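Local coordinates for protein Ral guanine nucleotide dissociation stimulator-like 2 (Mus musculus, PDB 4JGW) that probably acts as a guanine nucleotide exchange factor for small G proteins and associates in vitro with the GTP-bound forms of Rap1A and H-Ras, at residues L51-L56 and Y413-D417; L100-E104 and F147-T151; P192-V198 and S262-T268; Q209-L213 and R442-Q448; N220-C226 and L242-V246. The contacts are given in a common frame with arbitrary orientation. Residues are numbered along the deposited sequence.

The chain is the REM and CDC25-homology part of an exchange factor, and its five contacts illustrate how a two-domain helical protein is tied together. Interaction 1 joins the two family regions through a small sheet; interaction 2 packs helices within the N-terminal Ras-GEF region, about 26 Å away between centres. Interactions 4 and 5 belong to the Ras-GEF region, 23 Å apart between centres but only about 7 Å at their nearest atoms. Interactions 3 and 5 use opposite ends of helix 244-264, their centres 31 Å apart. Interaction 3 lies 18 Å from interaction 4 and 64 Å from interaction 2, centre to centre. Interaction 5 is nearest the middle of the chain.

Interaction 1: residues L51-L56 and Y413-D417; sequences LRAGTL and YINFD
A short antiparallel beta pairing joins the end of strand 46-54, in the REM region, to strand 414-415, which leads directly into helix 416-436 of the CDC25-homology region. It adds an edge strand to a small sheet shared by the two regions. Gly54 and Ile414 form a hydrogen-bonded pair with CA atoms 5.4 Å apart: Ile414 N donates to Gly54 O at 2.9 Å, while the return bond from Gly54 N to Ile414 O is weak at 3.4 Å. Ala53 and Asn415 follow as a non-hydrogen-bonded pair, CA to CA 4.9 Å. Phe416 N then gives a weak bond to Arg52 O at 3.1 Å.

Ile414, which has the largest area buried by the contact, adopts the m,t rotamer and sets CD1 3.8 Å from Leu56 CD1. Tyr413, chi1 near -78°, lays one ring face over Gly54, whose CA lies 4.0 Å from the ring centroid in a CH-pi contact; Tyr413 CB also meets Ala53 CB at 3.9 Å. Arg52 and Ala53 both face Thr25 of strand 24-33, forming a classic beta bulge on the other side of strand 46-54. The Arg52 side chain passes Asp417, with Arg52 CD 3.1 Å and Arg52 NE 4.1 Å from Asp417 OD1, beyond a salt bridge. A water bridges Leu51 O at 2.7 Å and Asp417 OD1 at 2.8 Å.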
# COMPACT_ATOMS: atom_id res chain seq x y z
N LEU A 51 20.03 2.03 -14.85
CA LEU A 51 19.19 2.55 -15.92
C LEU A 51 18.36 3.73 -15.41
O LEU A 51 17.70 3.64 -14.38
CB LEU A 51 18.29 1.46 -16.51
CG LEU A 51 17.53 1.77 -17.81
CD1 LEU A 51 17.27 0.52 -18.64
CD2 LEU A 51 16.22 2.52 -17.55
N ARG A 52 18.42 4.84 -16.15
CA ARG A 52 17.70 6.06 -15.80
C ARG A 52 16.43 6.23 -16.62
O ARG A 52 15.39 6.62 -16.09
CB ARG A 52 18.61 7.28 -16.01
CG ARG A 52 19.66 7.47 -14.92
CD ARG A 52 19.10 8.26 -13.75
NE ARG A 52 20.14 8.96 -13.02
CZ ARG A 52 20.63 10.15 -13.37
NH1 ARG A 52 20.19 10.77 -14.45
NH2 ARG A 52 21.59 10.71 -12.63
N ALA A 53 16.54 5.95 -17.92
CA ALA A 53 15.42 6.04 -18.85
C ALA A 53 15.68 5.15 -20.05
O ALA A 53 16.83 4.92 -20.42
CB ALA A 53 15.20 7.48 -19.29
N GLY A 54 14.61 4.66 -20.66
CA GLY A 54 14.73 3.82 -21.85
C GLY A 54 13.40 3.34 -22.37
O GLY A 54 12.38 3.47 -21.71
N THR A 55 13.43 2.77 -23.58
CA THR A 55 12.24 2.18 -24.18
C THR A 55 11.83 0.93 -23.41
O THR A 55 12.65 0.33 -22.70
CB THR A 55 12.46 1.81 -25.66
OG1 THR A 55 13.47 0.80 -25.77
CG2 THR A 55 12.86 3.03 -26.49
N LEU A 56 10.57 0.52 -23.58
CA LEU A 56 10.05 -0.68 -22.94
C LEU A 56 10.88 -1.91 -23.31
O LEU A 56 11.10 -2.80 -22.48
CB LEU A 56 8.58 -0.87 -23.32
CG LEU A 56 7.68 -1.74 -22.43
CD1 LEU A 56 7.76 -1.35 -20.95
CD2 LEU A 56 6.24 -1.66 -22.92
N TYR A 413 11.32 7.93 -24.06
CA TYR A 413 11.88 7.03 -23.05
C TYR A 413 11.03 7.06 -21.79
O TYR A 413 10.61 8.13 -21.35
CB TYR A 413 13.31 7.45 -22.67
CG TYR A 413 14.41 7.08 -23.65
CD1 TYR A 413 15.75 7.11 -23.26
CD2 TYR A 413 14.12 6.69 -24.97
CE1 TYR A 413 16.77 6.77 -24.14
CE2 TYR A 413 15.14 6.35 -25.86
CZ TYR A 413 16.46 6.40 -25.43
OH TYR A 413 17.47 6.06 -26.30
N ILE A 414 10.77 5.88 -21.22
CA ILE A 414 10.12 5.79 -19.92
C ILE A 414 11.05 6.36 -18.85
O ILE A 414 12.19 5.92 -18.71
CB ILE A 414 9.70 4.33 -19.60
CG1 ILE A 414 8.57 3.89 -20.53
CG2 ILE A 414 9.28 4.19 -18.13
CD1 ILE A 414 8.45 2.39 -20.71
N ASN A 415 10.56 7.36 -18.12
CA ASN A 415 11.32 7.97 -17.03
C ASN A 415 11.34 7.03 -15.82
O ASN A 415 10.45 7.08 -14.97
CB ASN A 415 10.74 9.34 -16.66
CG ASN A 415 11.42 9.98 -15.46
OD1 ASN A 415 12.59 9.71 -15.17
ND2 ASN A 415 10.68 10.82 -14.74
N PHE A 416 12.36 6.18 -15.75
CA PHE A 416 12.42 5.16 -14.71
C PHE A 416 12.71 5.71 -13.31
O PHE A 416 12.36 5.08 -12.32
CB PHE A 416 13.40 4.03 -15.07
CG PHE A 416 13.10 2.73 -14.38
CD1 PHE A 416 12.14 1.87 -14.88
CD2 PHE A 416 13.78 2.37 -13.21
CE1 PHE A 416 11.85 0.66 -14.24
CE2 PHE A 416 13.50 1.17 -12.57
CZ PHE A 416 12.53 0.31 -13.08
N ASP A 417 13.34 6.89 -13.25
CA ASP A 417 13.54 7.59 -11.98
C ASP A 417 12.23 7.69 -11.19
O ASP A 417 12.21 7.45 -9.99
CB ASP A 417 14.11 9.00 -12.23
CG ASP A 417 15.58 8.98 -12.59
OD1 ASP A 417 16.20 7.89 -12.60
OD2 ASP A 417 16.13 10.07 -12.87
O HOH W 1 15.87 5.17 -13.07

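Interaction 2: residues L100-E104 and F147-T151; sequences LEALE and FLLRT
Two helix ends of the N-terminal Ras-GEF region meet here: the last turn of helix 89-101, with the loop that follows it, and the C-terminal part of helix 138-151. The CA atoms approach to 7.1 Å at Glu101 and Phe147 and 7.3 Å at Glu104 and Thr151. Ala102 leaves helical geometry, and the turn beyond it carries Glu104 to the second helix.

Glu104, with chi1 m and chi2 t, meets the guanidinium of Arg150 along its edge in a salt bridge. Arg150 NE donates to Glu104 OE2 at 2.9 Å; Arg150 NH2 reaches Glu104 OE2 at 3.2 Å and, weakly, Glu104 OE1 at 3.3 Å. A water accepts from Arg150 NH2 at 3.0 Å and donates to Glu101 OE2 at 2.6 Å. Thr151 OG1 is satisfied within its helix by Phe147 O at 2.8 Å.

Next to these charges Phe147, chi1 156°, turns a ring face to Leu100 CB, 3.8 Å from the ring centroid, while Glu104 CG lies at the ring edge, 3.6 Å from Phe147 CE1. Helix 108-128 adds Leu111 and Thr115 to the surroundings of Phe147. One arginine thus ties down both the end of helix 89-101, through water, and the loop after it, directly, while Phe147 and Leu100 supply the apolar part.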
# COMPACT_ATOMS: atom_id res chain seq x y z
N LEU A 100 13.92 -13.59 -25.35
CA LEU A 100 14.43 -14.96 -25.32
C LEU A 100 14.44 -15.60 -26.71
O LEU A 100 15.36 -16.34 -27.05
CB LEU A 100 13.64 -15.82 -24.33
CG LEU A 100 13.76 -15.53 -22.83
CD1 LEU A 100 12.69 -16.29 -22.05
CD2 LEU A 100 15.15 -15.87 -22.30
N GLU A 101 13.41 -15.31 -27.50
CA GLU A 101 13.27 -15.84 -28.86
C GLU A 101 14.32 -15.27 -29.82
O GLU A 101 14.84 -16.00 -30.66
CB GLU A 101 11.87 -15.56 -29.41
CG GLU A 101 10.80 -16.51 -28.89
CD GLU A 101 9.39 -16.02 -29.15
OE1 GLU A 101 9.21 -15.06 -29.93
OE2 GLU A 101 8.45 -16.60 -28.57
N ALA A 102 14.63 -13.99 -29.67
CA ALA A 102 15.66 -13.34 -30.48
C ALA A 102 17.07 -13.75 -30.05
O ALA A 102 18.07 -13.22 -30.55
CB ALA A 102 15.50 -11.82 -30.42
N LEU A 103 17.14 -14.70 -29.12
CA LEU A 103 18.39 -15.12 -28.52
C LEU A 103 18.60 -16.63 -28.67
O LEU A 103 19.53 -17.20 -28.09
CB LEU A 103 18.42 -14.72 -27.05
CG LEU A 103 19.59 -13.86 -26.56
CD1 LEU A 103 19.57 -12.48 -27.20
CD2 LEU A 103 19.54 -13.74 -25.06
N GLU A 104 17.74 -17.27 -29.46
CA GLU A 104 17.82 -18.71 -29.72
C GLU A 104 18.98 -19.11 -30.63
O GLU A 104 19.46 -20.24 -30.57
CB GLU A 104 16.49 -19.23 -30.29
CG GLU A 104 15.45 -19.56 -29.23
CD GLU A 104 14.12 -19.99 -29.82
OE1 GLU A 104 13.39 -19.13 -30.34
OE2 GLU A 104 13.81 -21.20 -29.75
N PHE A 147 9.66 -22.40 -25.82
CA PHE A 147 11.03 -21.92 -25.97
C PHE A 147 12.02 -22.78 -25.17
O PHE A 147 13.12 -23.06 -25.63
CB PHE A 147 11.14 -20.45 -25.55
CG PHE A 147 12.52 -20.02 -25.13
CD1 PHE A 147 13.47 -19.65 -26.07
CD2 PHE A 147 12.87 -20.00 -23.78
CE1 PHE A 147 14.75 -19.27 -25.68
CE2 PHE A 147 14.15 -19.62 -23.38
CZ PHE A 147 15.09 -19.25 -24.33
N LEU A 148 11.60 -23.18 -23.97
CA LEU A 148 12.43 -23.96 -23.05
C LEU A 148 12.68 -25.39 -23.55
O LEU A 148 13.79 -25.90 -23.45
CB LEU A 148 11.82 -23.98 -21.65
CG LEU A 148 11.82 -22.66 -20.87
CD1 LEU A 148 10.72 -22.66 -19.81
CD2 LEU A 148 13.18 -22.38 -20.23
N LEU A 149 11.62 -26.02 -24.07
CA LEU A 149 11.71 -27.38 -24.62
C LEU A 149 12.46 -27.40 -25.94
O LEU A 149 13.14 -28.38 -26.26
CB LEU A 149 10.31 -27.98 -24.79
CG LEU A 149 9.67 -28.78 -23.64
CD1 LEU A 149 9.40 -27.93 -22.40
CD2 LEU A 149 8.39 -29.44 -24.12
N ARG A 150 12.33 -26.32 -26.71
CA ARG A 150 13.00 -26.16 -28.00
C ARG A 150 14.51 -26.00 -27.84
O ARG A 150 15.28 -26.47 -28.68
CB ARG A 150 12.42 -24.94 -28.72
CG ARG A 150 12.45 -24.99 -30.23
CD ARG A 150 11.36 -24.09 -30.81
NE ARG A 150 11.45 -22.72 -30.29
CZ ARG A 150 10.41 -21.94 -30.02
NH1 ARG A 150 9.17 -22.38 -30.20
NH2 ARG A 150 10.61 -20.71 -29.56
N THR A 151 14.92 -25.33 -26.77
CA THR A 151 16.34 -25.12 -26.48
C THR A 151 16.93 -26.23 -25.61
O THR A 151 18.16 -26.35 -25.49
CB THR A 151 16.59 -23.74 -25.80
OG1 THR A 151 15.72 -23.59 -24.67
CG2 THR A 151 16.35 -22.60 -26.78
O HOH W 2 8.51 -19.18 -28.16

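Interaction 3: residues P192-V198 and S262-T268; sequences PADPTDV and SSVLGAT
No hydrogen bond crosses this largely buried contact; a proline does most of the joining. Pro195 opens a 3-10 stretch that runs on past Val198 and packs against the end of helix 244-264, its CA 4.5 Å from Ser263 CA. Pro195 CB lies 3.8 Å from Ser263 CB, its CG 3.4 Å from Ala267 O and its CD 3.5 Å from Thr268 OG1.

Thr196 CG2 rests 3.9 Å from Gly266 CA, and Pro192 CB touches Thr268 CG2 at 4.1 Å. Each side is ordered internally. Asp194 OD1 accepts from Thr196 N at 2.9 Å, forming an Asx turn, and from Thr196 OG1 at 2.7 Å; Arg280 adds a salt bridge to Asp194. Ser262 OG, chi1 t, bonds Ala267 O at 2.6 Å.

Helices 284-303 and 445-453 flank the turn, bringing Trp294 and Trp450 against Val198. Gly266, phi 60°, is the C-prime residue of a Schellman motif, with Ala267 N to Ser262 O at 2.9 Å and a weak bond from Gly266 N to Ser263 O at 3.0 Å, which ends the helix before strand 267-269.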
# COMPACT_ATOMS: atom_id res chain seq x y z
N PRO A 192 -31.23 -4.07 12.24
CA PRO A 192 -30.03 -3.22 12.30
C PRO A 192 -29.52 -3.01 13.72
O PRO A 192 -30.32 -2.78 14.64
CB PRO A 192 -30.51 -1.88 11.71
CG PRO A 192 -32.01 -1.96 11.71
CD PRO A 192 -32.32 -3.40 11.50
N ALA A 193 -28.21 -3.10 13.90
CA ALA A 193 -27.58 -2.96 15.21
C ALA A 193 -27.72 -1.55 15.76
O ALA A 193 -27.67 -0.57 15.00
CB ALA A 193 -26.11 -3.36 15.14
N ASP A 194 -27.92 -1.45 17.07
CA ASP A 194 -27.95 -0.18 17.77
C ASP A 194 -26.53 0.39 17.78
O ASP A 194 -25.63 -0.21 18.37
CB ASP A 194 -28.48 -0.37 19.20
CG ASP A 194 -28.68 0.94 19.96
OD1 ASP A 194 -28.12 1.99 19.56
OD2 ASP A 194 -29.38 0.92 20.99
N PRO A 195 -26.32 1.55 17.12
CA PRO A 195 -24.99 2.16 17.08
C PRO A 195 -24.47 2.56 18.46
O PRO A 195 -23.26 2.53 18.69
CB PRO A 195 -25.19 3.39 16.18
CG PRO A 195 -26.66 3.67 16.23
CD PRO A 195 -27.31 2.34 16.36
N THR A 196 -25.38 2.91 19.37
CA THR A 196 -25.01 3.31 20.73
C THR A 196 -24.55 2.13 21.61
O THR A 196 -24.11 2.33 22.74
CB THR A 196 -26.16 4.09 21.45
OG1 THR A 196 -27.22 3.19 21.80
CG2 THR A 196 -26.70 5.21 20.58
N ASP A 197 -24.64 0.91 21.07
CA ASP A 197 -24.18 -0.29 21.77
C ASP A 197 -22.66 -0.41 21.86
O ASP A 197 -22.14 -1.38 22.43
CB ASP A 197 -24.77 -1.56 21.15
CG ASP A 197 -26.14 -1.92 21.71
OD1 ASP A 197 -26.56 -1.31 22.72
OD2 ASP A 197 -26.78 -2.82 21.15
N VAL A 198 -21.95 0.56 21.29
CA VAL A 198 -20.50 0.67 21.45
C VAL A 198 -20.14 0.71 22.95
O VAL A 198 -19.06 0.25 23.35
CB VAL A 198 -19.92 1.91 20.70
CG1 VAL A 198 -20.47 3.22 21.26
CG2 VAL A 198 -18.39 1.91 20.72
N SER A 262 -22.47 8.04 13.49
CA SER A 262 -23.79 7.45 13.69
C SER A 262 -24.15 7.25 15.17
O SER A 262 -25.25 7.62 15.60
CB SER A 262 -23.89 6.13 12.92
OG SER A 262 -25.16 5.52 13.08
N SER A 263 -23.23 6.69 15.94
CA SER A 263 -23.48 6.37 17.35
C SER A 263 -23.55 7.61 18.24
O SER A 263 -24.39 7.69 19.13
CB SER A 263 -22.44 5.38 17.89
OG SER A 263 -21.22 6.01 18.19
N VAL A 264 -22.65 8.56 17.99
CA VAL A 264 -22.65 9.83 18.71
C VAL A 264 -23.96 10.58 18.47
O VAL A 264 -24.53 11.17 19.40
CB VAL A 264 -21.42 10.71 18.32
CG1 VAL A 264 -21.60 12.15 18.78
CG2 VAL A 264 -20.15 10.13 18.93
N LEU A 265 -24.46 10.53 17.24
CA LEU A 265 -25.75 11.14 16.90
C LEU A 265 -26.93 10.25 17.30
O LEU A 265 -28.08 10.68 17.24
CB LEU A 265 -25.82 11.49 15.41
CG LEU A 265 -24.90 12.61 14.92
CD1 LEU A 265 -24.92 12.69 13.40
CD2 LEU A 265 -25.26 13.96 15.53
N GLY A 266 -26.63 9.02 17.71
CA GLY A 266 -27.64 8.05 18.13
C GLY A 266 -28.63 7.71 17.03
O GLY A 266 -29.80 7.41 17.30
N ALA A 267 -28.16 7.77 15.79
CA ALA A 267 -29.01 7.63 14.61
C ALA A 267 -28.71 6.36 13.82
O ALA A 267 -27.58 5.87 13.81
CB ALA A 267 -28.89 8.86 13.73
N THR A 268 -29.73 5.84 13.15
CA THR A 268 -29.60 4.66 12.31
C THR A 268 -30.12 4.98 10.91
O THR A 268 -31.27 5.40 10.74
CB THR A 268 -30.36 3.46 12.91
OG1 THR A 268 -29.89 3.22 14.24
CG2 THR A 268 -30.13 2.20 12.07

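Interaction 4: residues Q209-L213 and R442-Q448; sequences QLTLL and RPNSDIQ
Hydrogen bonding converges on one amide. Gln209, on helix 203-219, points its side chain at the segment that leads into helix 445-453, with Gln209 CA 6.8 Å from Pro443 CA. Its chi1 of -132° lies between wells, and chi2 is p. Gln209 OE1 accepts from Asn444 N at 2.6 Å and from Gln448 NE2 at 3.2 Å, while Gln209 NE2 gives a weak bond to Arg442 O at 3.4 Å. The amide thereby reads the extended backbone on both sides of Pro443 and also holds a side chain from the first turn of the helix. Gln448 reaches it through an m,m rotamer.

Capping orders the second partner. Asn444, chi1 t, is the N-cap: its OD1 accepts from Ile447 N at 3.0 Å and, more weakly, from Asp446 N at 3.1 Å, while its backbone N donates to Gln209.

Van der Waals contacts border the polar ones. Leu212 CD2, on a t,p rotamer, lies 3.7 Å from Pro443 CA and 3.9 Å from Pro443 CB; Ile447 CG2 packs 3.7 Å from Gln209 CG. Leu213 CD2 approaches Gln448 OE1 at 3.4 Å, and its side chain also touches Leu451 on helix 445-453 and Gln252 on helix 244-264. The arrangement is that of a side-chain-capped helix start docked against another helix, here within the mainly helical CDC25-homology region.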
# COMPACT_ATOMS: atom_id res chain seq x y z
N GLN A 209 -10.62 -5.48 17.89
CA GLN A 209 -11.52 -6.01 16.88
C GLN A 209 -11.50 -5.16 15.61
O GLN A 209 -11.56 -5.69 14.50
CB GLN A 209 -12.93 -6.11 17.45
CG GLN A 209 -13.63 -7.45 17.21
CD GLN A 209 -12.76 -8.67 17.48
OE1 GLN A 209 -12.85 -9.66 16.77
NE2 GLN A 209 -11.92 -8.61 18.52
N LEU A 210 -11.41 -3.84 15.78
CA LEU A 210 -11.23 -2.93 14.65
C LEU A 210 -9.89 -3.18 13.96
O LEU A 210 -9.79 -3.15 12.74
CB LEU A 210 -11.34 -1.47 15.09
CG LEU A 210 -12.70 -0.91 15.53
CD1 LEU A 210 -12.56 0.54 15.96
CD2 LEU A 210 -13.75 -1.03 14.43
N THR A 211 -8.86 -3.46 14.77
CA THR A 211 -7.51 -3.73 14.27
C THR A 211 -7.43 -5.05 13.50
O THR A 211 -6.74 -5.13 12.48
CB THR A 211 -6.47 -3.68 15.40
OG1 THR A 211 -6.62 -2.46 16.13
CG2 THR A 211 -5.05 -3.75 14.84
N LEU A 212 -8.15 -6.07 13.96
CA LEU A 212 -8.23 -7.35 13.26
C LEU A 212 -8.75 -7.19 11.84
O LEU A 212 -8.20 -7.76 10.90
CB LEU A 212 -9.10 -8.34 14.04
CG LEU A 212 -9.06 -9.82 13.61
CD1 LEU A 212 -7.78 -10.50 14.08
CD2 LEU A 212 -10.28 -10.55 14.15
N LEU A 213 -9.81 -6.39 11.68
CA LEU A 213 -10.39 -6.12 10.37
C LEU A 213 -9.46 -5.26 9.51
O LEU A 213 -9.28 -5.54 8.33
CB LEU A 213 -11.77 -5.45 10.51
CG LEU A 213 -12.92 -6.27 11.12
CD1 LEU A 213 -14.03 -5.34 11.59
CD2 LEU A 213 -13.46 -7.31 10.15
N ARG A 442 -7.62 -12.26 18.46
CA ARG A 442 -8.67 -13.27 18.36
C ARG A 442 -10.01 -12.63 17.98
O ARG A 442 -10.40 -11.61 18.55
CB ARG A 442 -8.82 -14.02 19.69
CG ARG A 442 -7.50 -14.41 20.36
CD ARG A 442 -7.71 -14.85 21.80
NE ARG A 442 -6.50 -14.72 22.60
CZ ARG A 442 -6.39 -15.08 23.88
NH1 ARG A 442 -7.42 -15.60 24.53
NH2 ARG A 442 -5.23 -14.91 24.51
N PRO A 443 -10.72 -13.24 17.01
CA PRO A 443 -12.04 -12.75 16.60
C PRO A 443 -13.11 -12.90 17.69
O PRO A 443 -13.42 -14.02 18.11
CB PRO A 443 -12.38 -13.62 15.38
CG PRO A 443 -11.53 -14.82 15.51
CD PRO A 443 -10.27 -14.37 16.17
N ASN A 444 -13.63 -11.77 18.15
CA ASN A 444 -14.74 -11.71 19.09
C ASN A 444 -16.05 -11.72 18.29
O ASN A 444 -16.41 -10.71 17.68
CB ASN A 444 -14.63 -10.45 19.95
CG ASN A 444 -15.75 -10.32 20.98
OD1 ASN A 444 -16.94 -10.40 20.65
ND2 ASN A 444 -15.37 -10.10 22.23
N SER A 445 -16.74 -12.85 18.31
CA SER A 445 -17.94 -13.06 17.49
C SER A 445 -19.03 -11.99 17.67
O SER A 445 -19.66 -11.58 16.70
CB SER A 445 -18.53 -14.46 17.72
OG SER A 445 -19.05 -14.59 19.03
N ASP A 446 -19.22 -11.54 18.91
CA ASP A 446 -20.30 -10.59 19.21
C ASP A 446 -20.00 -9.13 18.86
O ASP A 446 -20.90 -8.40 18.45
CB ASP A 446 -20.78 -10.73 20.66
CG ASP A 446 -21.61 -11.99 20.87
OD1 ASP A 446 -21.03 -13.08 21.02
OD2 ASP A 446 -22.86 -11.88 20.89
N ILE A 447 -18.75 -8.71 19.00
CA ILE A 447 -18.34 -7.38 18.54
C ILE A 447 -18.39 -7.33 17.01
O ILE A 447 -18.86 -6.34 16.43
CB ILE A 447 -16.93 -6.96 19.05
CG1 ILE A 447 -16.89 -6.93 20.58
CG2 ILE A 447 -16.53 -5.59 18.49
CD1 ILE A 447 -15.51 -6.73 21.17
N GLN A 448 -17.93 -8.40 16.37
CA GLN A 448 -17.97 -8.52 14.91
C GLN A 448 -19.40 -8.47 14.37
O GLN A 448 -19.66 -7.79 13.38
CB GLN A 448 -17.26 -9.80 14.44
CG GLN A 448 -15.74 -9.78 14.59
CD GLN A 448 -15.05 -8.77 13.68
OE1 GLN A 448 -15.57 -8.39 12.62
NE2 GLN A 448 -13.86 -8.34 14.08

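Interaction 5: residues N220-C226 and L242-V246; sequences NLIPSQC and LCPSV
Ser245 and Gln225 form the polar heart of this contact. With chi1 p, Ser245 OG donates to Gln225 OE1 at 2.5 Å and accepts from Ile222 N at 3.0 Å, so one hydroxyl joins the loop backbone to a loop side chain. Gln225 OE1 also takes a bond from Ser245 N at 3.2 Å, in the first turn of helix 244-264, where Cys243 is the N-cap residue. Gln225, chi1 m and chi2 t, lies on the 3-10 turn 223-226, which is spanned by Cys226 N to Pro223 O at 3.0 Å.

The CA pairs Leu221-Ser245, 5.0 Å, and Gln225-Cys243, 5.3 Å, set the register. Packing spreads outward from there: Val246 CG2 meets Leu221 CD1 at 3.7 Å and Cys226 SG at 3.9 Å, and Gln225 CB lies 3.9 Å from Cys243 CB.

The contact thus fastens the loop after helix 203-219 to the start of helix 244-264, with Leu395 of helix 392-404 touching Cys226 and Val246, and Leu429 and Gln433 of helix 416-436 meeting the loop.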
# COMPACT_ATOMS: atom_id res chain seq x y z
N ASN A 220 -3.82 -7.84 2.79
CA ASN A 220 -4.32 -8.18 1.45
C ASN A 220 -4.11 -7.05 0.43
O ASN A 220 -4.46 -7.20 -0.74
CB ASN A 220 -5.81 -8.57 1.52
CG ASN A 220 -6.03 -9.92 2.19
OD1 ASN A 220 -5.35 -10.90 1.89
ND2 ASN A 220 -7.01 -9.98 3.08
N LEU A 221 -3.54 -5.94 0.89
CA LEU A 221 -3.28 -4.79 0.02
C LEU A 221 -2.19 -5.10 -1.00
O LEU A 221 -1.10 -5.55 -0.65
CB LEU A 221 -2.89 -3.56 0.85
CG LEU A 221 -2.60 -2.25 0.09
CD1 LEU A 221 -3.89 -1.59 -0.37
CD2 LEU A 221 -1.81 -1.30 0.96
N ILE A 222 -2.51 -4.86 -2.27
CA ILE A 222 -1.53 -4.91 -3.34
C ILE A 222 -0.97 -3.49 -3.50
O ILE A 222 -1.67 -2.60 -3.98
CB ILE A 222 -2.15 -5.44 -4.65
CG1 ILE A 222 -2.78 -6.82 -4.41
CG2 ILE A 222 -1.09 -5.50 -5.76
CD1 ILE A 222 -3.67 -7.32 -5.54
N PRO A 223 0.29 -3.27 -3.07
CA PRO A 223 0.89 -1.94 -3.01
C PRO A 223 0.89 -1.18 -4.34
O PRO A 223 0.75 0.04 -4.34
CB PRO A 223 2.33 -2.22 -2.55
CG PRO A 223 2.23 -3.50 -1.80
CD PRO A 223 1.21 -4.30 -2.56
N SER A 224 1.03 -1.89 -5.46
CA SER A 224 1.02 -1.27 -6.79
C SER A 224 -0.32 -0.59 -7.12
O SER A 224 -0.36 0.35 -7.91
CB SER A 224 1.37 -2.29 -7.87
OG SER A 224 0.40 -3.32 -7.94
N GLN A 225 -1.40 -1.06 -6.50
CA GLN A 225 -2.72 -0.45 -6.68
C GLN A 225 -2.81 0.93 -6.02
O GLN A 225 -3.74 1.69 -6.29
CB GLN A 225 -3.82 -1.39 -6.18
CG GLN A 225 -4.01 -2.64 -7.05
CD GLN A 225 -5.05 -3.60 -6.49
OE1 GLN A 225 -5.72 -3.31 -5.50
NE2 GLN A 225 -5.20 -4.74 -7.15
N CYS A 226 -1.84 1.25 -5.16
CA CYS A 226 -1.75 2.57 -4.53
C CYS A 226 -1.13 3.64 -5.43
O CYS A 226 -1.22 4.83 -5.13
CB CYS A 226 -0.93 2.49 -3.23
SG CYS A 226 -1.63 1.45 -1.93
N LEU A 242 -10.78 -1.40 -10.44
CA LEU A 242 -9.48 -1.84 -10.93
C LEU A 242 -8.41 -1.80 -9.84
O LEU A 242 -7.26 -2.21 -10.05
CB LEU A 242 -9.05 -1.01 -12.15
CG LEU A 242 -8.25 -1.70 -13.25
CD1 LEU A 242 -9.13 -2.65 -14.06
CD2 LEU A 242 -7.59 -0.68 -14.17
N CYS A 243 -8.79 -1.29 -8.66
CA CYS A 243 -7.93 -1.30 -7.48
C CYS A 243 -8.75 -1.73 -6.26
O CYS A 243 -9.01 -0.91 -5.37
CB CYS A 243 -7.31 0.08 -7.25
SG CYS A 243 -6.40 0.77 -8.65
N PRO A 244 -9.16 -3.01 -6.21
CA PRO A 244 -10.10 -3.47 -5.18
C PRO A 244 -9.51 -3.52 -3.77
O PRO A 244 -10.22 -3.25 -2.81
CB PRO A 244 -10.48 -4.89 -5.65
CG PRO A 244 -9.89 -5.04 -7.03
CD PRO A 244 -8.72 -4.12 -7.07
N SER A 245 -8.23 -3.87 -3.66
CA SER A 245 -7.57 -4.00 -2.36
C SER A 245 -7.38 -2.66 -1.65
O SER A 245 -7.36 -2.61 -0.42
CB SER A 245 -6.23 -4.74 -2.50
OG SER A 245 -5.24 -3.91 -3.09
N VAL A 246 -7.24 -1.59 -2.42
CA VAL A 246 -7.21 -0.23 -1.87
C VAL A 246 -8.62 0.20 -1.48
O VAL A 246 -8.84 0.73 -0.38
CB VAL A 246 -6.59 0.79 -2.86
CG1 VAL A 246 -6.58 2.20 -2.26
CG2 VAL A 246 -5.18 0.38 -3.25